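Local coordinates for putative transcriptional regulator (Streptomyces coelicolor A3, PDB 2PQQ), which probably binds cAMP through this N-terminal cyclic nucleotide-binding domain and, as a CRP-like factor, regulates transcription by binding DNA, at residues Y50-E54 with G55-L59. Residues are numbered along the deposited sequence; the frame is centred on the assembly and turned at random.
Sequences YVVTE and GKVKL
Between Val-52 and Val-57 the chain bends out of one strand and into the next, passing from strand 45-54 to strand 57-62 through Gly-55 and Lys-56 with no hydrogen bond between 50-54 and 55-59. Thr-53 and Glu-54 both lie opposite Lys-102, a classic beta bulge at the end of the first strand. Gly-55 follows with a positive phi of 88°, a conformation that glycine adopts readily. On the inner side of the bend, Val-52 has CG1 anti to its backbone N (chi1 171°), which sets that methyl 3.5 Å from Gly-55 O, a carbonyl buried here without a hydrogen-bonding partner. Its other branch, CG2, meets Val-57 CG2 at 4.2 Å, methyl against methyl in a loose apolar contact. Both valines are buried, packing on Ile-80, and Val-57 also touches Val-101. The Glu-54 carboxylate extends away from the bend, where OE2 lies near Glu-100 OE2, two like charges whose proximity might raise the pKa of one of them, while Lys-56 N is held by Thr-99 OG1. A bulge followed by a glycine thus carries the chain from one antiparallel sheet to the other within the cupin-type beta-roll of cyclic nucleotide-binding domains.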
loop_
_atom_site.group_PDB
_atom_site.type_symbol
_atom_site.label_atom_id
_atom_site.label_comp_id
_atom_site.label_asym_id
_atom_site.label_seq_id
_atom_site.Cartn_x
_atom_site.Cartn_y
_atom_site.Cartn_z
ATOM N N TYR A 50 -5.446 -1.325 -23.342
ATOM C CA TYR A 50 -6.141 -2.336 -24.144
ATOM C C TYR A 50 -7.252 -2.940 -23.301
ATOM O O TYR A 50 -7.125 -3.041 -22.079
ATOM C CB TYR A 50 -5.200 -3.474 -24.588
ATOM C CG TYR A 50 -3.984 -3.076 -25.398
ATOM C CD1 TYR A 50 -3.986 -3.157 -26.796
ATOM C CD2 TYR A 50 -2.811 -2.643 -24.762
ATOM C CE1 TYR A 50 -2.845 -2.758 -27.549
ATOM C CE2 TYR A 50 -1.667 -2.270 -25.500
ATOM C CZ TYR A 50 -1.700 -2.317 -26.881
ATOM O OH TYR A 50 -0.549 -1.986 -27.585
ATOM N N VAL A 51 -8.314 -3.387 -23.923
ATOM C CA VAL A 51 -9.299 -4.234 -23.287
ATOM C C VAL A 51 -9.282 -5.495 -24.098
ATOM O O VAL A 51 -9.413 -5.440 -25.274
ATOM C CB VAL A 51 -10.690 -3.592 -23.327
ATOM C CG1 VAL A 51 -11.720 -4.533 -22.873
ATOM C CG2 VAL A 51 -10.733 -2.337 -22.502
ATOM N N VAL A 52 -8.970 -6.611 -23.469
ATOM C CA VAL A 52 -8.979 -7.879 -24.196
ATOM C C VAL A 52 -10.442 -8.239 -24.488
ATOM O O VAL A 52 -11.270 -8.259 -23.567
ATOM C CB VAL A 52 -8.306 -9.038 -23.370
ATOM C CG1 VAL A 52 -8.518 -10.385 -24.046
ATOM C CG2 VAL A 52 -6.839 -8.784 -23.198
ATOM N N THR A 53 -10.763 -8.566 -25.738
ATOM C CA THR A 53 -12.133 -8.996 -26.048
ATOM C C THR A 53 -12.271 -10.514 -26.310
ATOM O O THR A 53 -13.374 -11.071 -26.231
ATOM C CB THR A 53 -12.759 -8.160 -27.183
ATOM O OG1 THR A 53 -12.072 -8.427 -28.405
ATOM C CG2 THR A 53 -12.629 -6.655 -26.877
ATOM N N GLU A 54 -11.160 -11.171 -26.619
ATOM C CA GLU A 54 -11.119 -12.642 -26.680
ATOM C C GLU A 54 -9.684 -13.135 -26.619
ATOM O O GLU A 54 -8.754 -12.430 -27.039
ATOM C CB GLU A 54 -11.823 -13.202 -27.927
ATOM C CG GLU A 54 -11.288 -12.730 -29.271
ATOM C CD GLU A 54 -12.132 -13.243 -30.447
ATOM O OE1 GLU A 54 -13.309 -12.818 -30.593
ATOM O OE2 GLU A 54 -11.615 -14.065 -31.236
ATOM N N GLY A 55 -9.521 -14.338 -26.082
ATOM C CA GLY A 55 -8.213 -14.953 -25.921
ATOM C C GLY A 55 -7.582 -14.564 -24.599
ATOM O O GLY A 55 -8.192 -13.871 -23.783
ATOM N N LYS A 56 -6.349 -15.018 -24.399
ATOM C CA LYS A 56 -5.602 -14.770 -23.178
ATOM C C LYS A 56 -4.226 -14.204 -23.499
ATOM O O LYS A 56 -3.536 -14.702 -24.396
ATOM C CB LYS A 56 -5.445 -16.083 -22.401
ATOM C CG LYS A 56 -6.784 -16.687 -21.991
ATOM C CD LYS A 56 -6.641 -18.044 -21.300
ATOM C CE LYS A 56 -7.999 -18.492 -20.781
ATOM N NZ LYS A 56 -8.842 -17.296 -20.420
ATOM N N VAL A 57 -3.848 -13.170 -22.749
ATOM C CA VAL A 57 -2.528 -12.571 -22.795
ATOM C C VAL A 57 -1.819 -12.798 -21.449
ATOM O O VAL A 57 -2.310 -12.377 -20.400
ATOM C CB VAL A 57 -2.609 -11.045 -23.068
ATOM C CG1 VAL A 57 -1.238 -10.433 -23.074
ATOM C CG2 VAL A 57 -3.305 -10.776 -24.397
ATOM N N LYS A 58 -0.662 -13.462 -21.484
ATOM C CA LYS A 58 0.171 -13.607 -20.295
ATOM C C LYS A 58 1.112 -12.407 -20.176
ATOM O O LYS A 58 1.826 -12.091 -21.120
ATOM C CB LYS A 58 0.998 -14.899 -20.369
ATOM C CG LYS A 58 1.980 -15.078 -19.232
ATOM C CD LYS A 58 3.070 -16.049 -19.642
ATOM C CE LYS A 58 4.297 -15.873 -18.781
ATOM N NZ LYS A 58 4.423 -16.871 -17.688
ATOM N N LEU A 59 1.095 -11.741 -19.029
ATOM C CA LEU A 59 2.055 -10.679 -18.757
ATOM C C LEU A 59 3.236 -11.256 -17.965
ATOM O O LEU A 59 3.024 -12.044 -17.042
ATOM C CB LEU A 59 1.391 -9.516 -18.007
ATOM C CG LEU A 59 0.355 -8.662 -18.753
ATOM C CD1 LEU A 59 -0.342 -7.729 -17.795
ATOM C CD2 LEU A 59 1.019 -7.865 -19.854
#